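Local coordinates for protein methyl transferase from Methanosarcina acetivorans (Methanosarcina acetivorans, PDB 6MRO) that probably transfers methyl groups from S-adenosylmethionine, and binds S-adenosyl-L-homocysteine and calcium ions, at residues A[24-29]-A[47-52]; A[157-162]-A[169-174]. The protein carries 1 engineered substitution. All coordinates share one frame; numbering follows the deposited sequence. Where two conformers were deposited one is given.

Both contacts join secondary structure elements around one mixed sheet, with centres 20 Å apart. Contact 1 packs helix 20-27 against helix 45-51, while contact 2 packs helix 155-162 against an edge strand, 167-177. The two meet where Leu-25 CD2 lies 3.5 Å from Tyr-170 OH. Tyr-170, which meets Leu-25, and Ile-171, which meets helix 155-162, have CB atoms on opposite sides of the strand, which indicates that the two helices lie on opposite faces of the sheet. Contact 1 stands back from the bound S-adenosyl-L-homocysteine, the side chain of Met-49 being about 10 Å from it. Contact 2 is tied to a different site, since Glu-157 ligates a calcium ion.

Contact 1 (A[24-29]-A[47-52]); sequences ALIESG and AIMLAK
Met-49 is the first residue of 47-52 to meet the facing helix, its sulfur resting against the CG1 branch of Ile-26 with SD 3.6 Å from CG1. CG stands anti to the backbone N (chi1 -172°), and a bend at chi2 of -91° then swings the thioether across the gap, so that the two side chains run past one another in opposite senses. The methyl CE reaches the same Ile-26 CG1 at 4.2 Å, a looser touch. Leu-50 follows with a single branch: its CD2 approaches the Ile-26 terminal methyl, CD1, at 3.9 Å. Ile-26 is thus shared, CG1 serving the methionine and CD1 the leucine. Both partners were modelled in two conformers, so these distances describe one of them. Spacing agrees with the small interface of 107 Å²: the closest CA atoms, of Ile-26 and Leu-50, are 8.2 Å apart. Beyond this apolar patch, Leu-50 also rests on Ala-36 and Val-57 of the sheet, and Met-49 on Phe-22 and Gln-23. Helix 45-51 links parallel neighbours 35-39 and 56-61, which makes it the helix of a beta-alpha-beta crossover, as in the Rossmann-like fold of S-adenosylmethionine-dependent methyltransferases.

Contact 2 (A[157-162]-A[169-174]); sequences EIESTF and IYIKDV. With CA (calcium ion), chain D.
Ile-158 on a helical turn and Ile-171 on a strand face each other with CA atoms 8.3 Å apart, each CB directed at the other segment. The isoleucines lie alongside in opposite senses, and two methyl pairings result. Ile-171 CD1 comes to 3.6 Å from Ile-158 CG2, and Ile-171 CG2 sits 4.1 Å from Ile-158 CD1. With CG1 of Ile-171 anti to its carbonyl carbon (chi1 -54°), the longer branch also reaches Glu-159, whose CG lies 3.8 Å from Ile-171 CD1; this aliphatic contact forms the more exposed margin. Trimming Ile-171 to an alanine would probably leave Ile-158 CG2 and CD1 and Glu-159 CG without their partners and open a gap between helix and strand. One turn back from Thr-161, the carbonyl O of Glu-157 is gripped twice, by Thr-161 N and, from the opposite face of its plane, by Thr-161 OG1 at 2.8 Å. The Glu-157 carboxylate binds calcium through both oxygens, OE1 at 2.6 Å and OE2 at 2.8 Å, with the carboxylates of Asp-141 and Glu-146 and the backbone O of Arg-152 also at that ion. Ile-158 leans further on Cys-138 of strand 132-139, Phe-162 meets Thr-121 of helix 114-127, and strand 167-177 pairs with 184-193 at the sheet's edge.

Contact 1 (A[24-29]-A[47-52])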
loop_
_atom_site.group_PDB
_atom_site.type_symbol
_atom_site.label_atom_id
_atom_site.label_comp_id
_atom_site.label_asym_id
_atom_site.label_seq_id
_atom_site.Cartn_x
_atom_site.Cartn_y
_atom_site.Cartn_z
ATOM N N ALA A 24 5.320 -11.937 3.932
ATOM C CA ALA A 24 5.152 -13.247 3.313
ATOM C C ALA A 24 5.436 -13.196 1.817
ATOM O O ALA A 24 5.843 -14.207 1.229
ATOM C CB ALA A 24 3.734 -13.762 3.576
ATOM N N LEU A 25 5.223 -12.033 1.191
ATOM C CA LEU A 25 5.564 -11.866 -0.220
ATOM C C LEU A 25 7.066 -11.924 -0.426
ATOM O O LEU A 25 7.533 -12.341 -1.491
ATOM C CB LEU A 25 5.019 -10.535 -0.753
ATOM C CG LEU A 25 3.499 -10.422 -0.894
ATOM C CD1 LEU A 25 3.101 -8.988 -1.277
ATOM C CD2 LEU A 25 3.026 -11.425 -1.948
ATOM N N ILE A 26 7.836 -11.510 0.574
ATOM C CA ILE A 26 9.275 -11.706 0.499
ATOM C C ILE A 26 9.610 -13.183 0.660
ATOM O O ILE A 26 10.370 -13.753 -0.134
ATOM C CB ILE A 26 9.992 -10.831 1.544
ATOM C CG1 ILE A 26 9.739 -9.355 1.220
ATOM C CG2 ILE A 26 11.490 -11.107 1.529
ATOM C CD1 ILE A 26 10.614 -8.824 0.098
ATOM N N GLU A 27 9.015 -13.828 1.670
ATOM C CA GLU A 27 9.285 -15.238 1.923
ATOM C C GLU A 27 8.919 -16.114 0.737
ATOM O O GLU A 27 9.555 -17.146 0.515
ATOM C CB GLU A 27 8.517 -15.714 3.158
ATOM C CG GLU A 27 8.789 -14.906 4.406
ATOM C CD GLU A 27 10.038 -15.364 5.124
ATOM O OE1 GLU A 27 10.563 -16.442 4.766
ATOM O OE2 GLU A 27 10.494 -14.648 6.043
ATOM N N SER A 28 7.886 -15.744 -0.016
ATOM C CA SER A 28 7.407 -16.609 -1.090
ATOM C C SER A 28 8.142 -16.384 -2.400
ATOM O O SER A 28 7.876 -17.103 -3.366
ATOM C CB SER A 28 5.898 -16.413 -1.317
ATOM O OG SER A 28 5.641 -15.118 -1.860
ATOM N N GLY A 29 9.067 -15.427 -2.454
ATOM C CA GLY A 29 9.753 -15.103 -3.690
ATOM C C GLY A 29 8.968 -14.218 -4.633
ATOM O O GLY A 29 9.399 -14.019 -5.777
ATOM N N ALA A 47 7.969 -0.172 3.832
ATOM C CA ALA A 47 8.964 0.361 2.908
ATOM C C ALA A 47 10.368 0.001 3.362
ATOM O O ALA A 47 11.206 -0.409 2.551
ATOM C CB ALA A 47 8.807 1.881 2.801
ATOM N N ILE A 48 10.627 0.111 4.667
ATOM C CA ILE A 48 11.934 -0.251 5.200
ATOM C C ILE A 48 12.184 -1.740 5.010
ATOM O O ILE A 48 13.295 -2.165 4.680
ATOM C CB ILE A 48 12.031 0.176 6.680
ATOM C CG1 ILE A 48 12.097 1.708 6.772
ATOM C CG2 ILE A 48 13.248 -0.454 7.340
ATOM C CD1 ILE A 48 11.919 2.263 8.181
ATOM N N MET A 49 11.152 -2.555 5.190
ATOM C CA MET A 49 11.317 -3.990 4.990
ATOM C C MET A 49 11.749 -4.295 3.557
ATOM O O MET A 49 12.667 -5.098 3.328
ATOM C CB MET A 49 10.013 -4.704 5.348
ATOM C CG MET A 49 10.137 -6.201 5.353
ATOM S SD MET A 49 9.721 -6.818 3.723
ATOM C CE MET A 49 7.964 -6.471 3.658
ATOM N N LEU A 50 11.100 -3.669 2.580
ATOM C CA LEU A 50 11.478 -3.887 1.183
ATOM C C LEU A 50 12.912 -3.446 0.937
ATOM O O LEU A 50 13.665 -4.111 0.217
ATOM C CB LEU A 50 10.532 -3.122 0.258
ATOM C CG LEU A 50 9.144 -3.748 0.079
ATOM C CD1 LEU A 50 8.350 -3.028 -1.007
ATOM C CD2 LEU A 50 9.293 -5.209 -0.245
ATOM N N ALA A 51 13.301 -2.315 1.539
ATOM C CA ALA A 51 14.661 -1.811 1.404
ATOM C C ALA A 51 15.675 -2.772 2.007
ATOM O O ALA A 51 16.768 -2.950 1.460
ATOM C CB ALA A 51 14.762 -0.425 2.053
ATOM N N LYS A 52 15.342 -3.407 3.138
ATOM C CA LYS A 52 16.251 -4.376 3.743
ATOM C C LYS A 52 16.268 -5.707 3.002
ATOM O O LYS A 52 17.057 -6.587 3.360
ATOM C CB LYS A 52 15.890 -4.618 5.217
ATOM C CG LYS A 52 16.549 -3.646 6.194
ATOM C CD LYS A 52 16.493 -4.168 7.628
ATOM C CE LYS A 52 16.622 -3.033 8.641
ATOM N NZ LYS A 52 18.035 -2.587 8.857
#

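Contact 2 (A[157-162]-A[169-174])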
loop_
_atom_site.group_PDB
_atom_site.type_symbol
_atom_site.label_atom_id
_atom_site.label_comp_id
_atom_site.label_asym_id
_atom_site.label_seq_id
_atom_site.Cartn_x
_atom_site.Cartn_y
_atom_site.Cartn_z
ATOM N N GLU A 157 -15.662 -6.278 -5.855
ATOM C CA GLU A 157 -15.255 -4.879 -5.901
ATOM C C GLU A 157 -13.800 -4.742 -6.334
ATOM O O GLU A 157 -13.471 -3.873 -7.149
ATOM C CB GLU A 157 -15.488 -4.221 -4.532
ATOM C CG GLU A 157 -16.968 -4.181 -4.147
ATOM C CD GLU A 157 -17.218 -4.011 -2.643
ATOM O OE1 GLU A 157 -18.368 -3.699 -2.262
ATOM O OE2 GLU A 157 -16.276 -4.195 -1.856
ATOM N N ILE A 158 -12.929 -5.624 -5.840
ATOM C CA ILE A 158 -11.521 -5.588 -6.229
ATOM C C ILE A 158 -11.372 -5.904 -7.712
ATOM O O ILE A 158 -10.686 -5.188 -8.458
ATOM C CB ILE A 158 -10.703 -6.555 -5.351
ATOM C CG1 ILE A 158 -10.652 -6.025 -3.913
ATOM C CG2 ILE A 158 -9.272 -6.728 -5.887
ATOM C CD1 ILE A 158 -10.044 -6.996 -2.924
ATOM N N GLU A 159 -12.080 -6.940 -8.151
ATOM C CA GLU A 159 -12.042 -7.364 -9.544
ATOM C C GLU A 159 -12.570 -6.268 -10.462
ATOM O O GLU A 159 -11.978 -5.979 -11.501
ATOM C CB GLU A 159 -12.853 -8.646 -9.736
ATOM C CG GLU A 159 -12.156 -9.902 -9.240
ATOM C CD GLU A 159 -12.955 -11.161 -9.520
ATOM O OE1 GLU A 159 -12.908 -11.653 -10.667
ATOM O OE2 GLU A 159 -13.630 -11.656 -8.593
ATOM N N SER A 160 -13.681 -5.653 -10.069
ATOM C CA SER A 160 -14.279 -4.588 -10.869
ATOM C C SER A 160 -13.357 -3.375 -10.968
ATOM O O SER A 160 -13.282 -2.727 -12.020
ATOM C CB SER A 160 -15.618 -4.175 -10.272
ATOM O OG SER A 160 -16.198 -3.159 -11.064
ATOM N N THR A 161 -12.638 -3.073 -9.886
ATOM C CA THR A 161 -11.776 -1.894 -9.840
ATOM C C THR A 161 -10.487 -2.090 -10.628
ATOM O O THR A 161 -10.067 -1.194 -11.371
ATOM C CB THR A 161 -11.444 -1.555 -8.387
ATOM O OG1 THR A 161 -12.652 -1.252 -7.678
ATOM C CG2 THR A 161 -10.496 -0.378 -8.314
ATOM N N PHE A 162 -9.831 -3.241 -10.480
ATOM C CA PHE A 162 -8.477 -3.383 -11.012
ATOM C C PHE A 162 -8.381 -4.199 -12.301
ATOM O O PHE A 162 -7.348 -4.124 -12.977
ATOM C CB PHE A 162 -7.560 -3.979 -9.937
ATOM C CG PHE A 162 -7.322 -3.038 -8.787
ATOM C CD1 PHE A 162 -7.980 -3.208 -7.575
ATOM C CD2 PHE A 162 -6.471 -1.961 -8.935
ATOM C CE1 PHE A 162 -7.776 -2.317 -6.532
ATOM C CE2 PHE A 162 -6.265 -1.066 -7.890
ATOM C CZ PHE A 162 -6.912 -1.251 -6.692
ATOM N N ILE A 169 -3.789 -11.705 -10.617
ATOM C CA ILE A 169 -3.185 -13.019 -10.435
ATOM C C ILE A 169 -3.936 -13.814 -9.380
ATOM O O ILE A 169 -4.355 -14.952 -9.622
ATOM C CB ILE A 169 -1.686 -12.877 -10.088
ATOM C CG1 ILE A 169 -0.975 -11.981 -11.116
ATOM C CG2 ILE A 169 -1.027 -14.249 -10.011
ATOM C CD1 ILE A 169 -0.992 -12.504 -12.528
ATOM N N TYR A 170 -4.165 -13.197 -8.223
ATOM C CA TYR A 170 -4.980 -13.797 -7.183
ATOM C C TYR A 170 -5.523 -12.709 -6.270
ATOM O O TYR A 170 -5.001 -11.590 -6.220
ATOM C CB TYR A 170 -4.196 -14.834 -6.372
ATOM C CG TYR A 170 -2.963 -14.339 -5.624
ATOM C CD1 TYR A 170 -3.070 -13.522 -4.486
ATOM C CD2 TYR A 170 -1.696 -14.751 -6.014
ATOM C CE1 TYR A 170 -1.946 -13.107 -3.799
ATOM C CE2 TYR A 170 -0.561 -14.334 -5.335
ATOM C CZ TYR A 170 -0.691 -13.512 -4.234
ATOM O OH TYR A 170 0.433 -13.110 -3.556
ATOM N N ILE A 171 -6.597 -13.052 -5.564
ATOM C CA ILE A 171 -7.049 -12.333 -4.374
ATOM C C ILE A 171 -7.129 -13.375 -3.262
ATOM O O ILE A 171 -7.993 -14.264 -3.300
ATOM C CB ILE A 171 -8.404 -11.643 -4.591
ATOM C CG1 ILE A 171 -8.361 -10.744 -5.834
ATOM C CG2 ILE A 171 -8.795 -10.845 -3.352
ATOM C CD1 ILE A 171 -9.723 -10.261 -6.301
ATOM N N LYS A 172 -6.232 -13.275 -2.286
ATOM C CA LYS A 172 -6.042 -14.281 -1.251
ATOM C C LYS A 172 -6.559 -13.784 0.092
ATOM O O LYS A 172 -6.377 -12.613 0.444
ATOM C CB LYS A 172 -4.557 -14.642 -1.106
ATOM C CG LYS A 172 -4.112 -15.795 -1.970
ATOM C CD LYS A 172 -2.616 -16.072 -1.824
ATOM C CE LYS A 172 -2.206 -17.177 -2.787
ATOM N NZ LYS A 172 -0.742 -17.245 -3.022
ATOM N N ASP A 173 -7.179 -14.680 0.849
ATOM C CA ASP A 173 -7.485 -14.392 2.245
ATOM C C ASP A 173 -6.189 -14.304 3.035
ATOM O O ASP A 173 -5.352 -15.209 2.978
ATOM C CB ASP A 173 -8.382 -15.475 2.843
ATOM C CG ASP A 173 -9.791 -15.440 2.285
ATOM O OD1 ASP A 173 -10.157 -16.367 1.531
ATOM O OD2 ASP A 173 -10.536 -14.488 2.608
ATOM N N VAL A 174 -6.012 -13.202 3.757
ATOM C CA VAL A 174 -4.865 -13.046 4.638
ATOM C C VAL A 174 -5.322 -12.384 5.933
ATOM O O VAL A 174 -6.523 -12.257 6.200
ATOM C CB VAL A 174 -3.741 -12.231 3.967
ATOM C CG1 VAL A 174 -3.175 -12.965 2.743
ATOM C CG2 VAL A 174 -4.245 -10.837 3.587
HETATM CA CA CA D . -17.819 -3.298 0.291
HETATM O O HOH W 1 -18.307 -2.479 2.465
HETATM O O HOH W 2 -16.735 -1.152 -0.249
#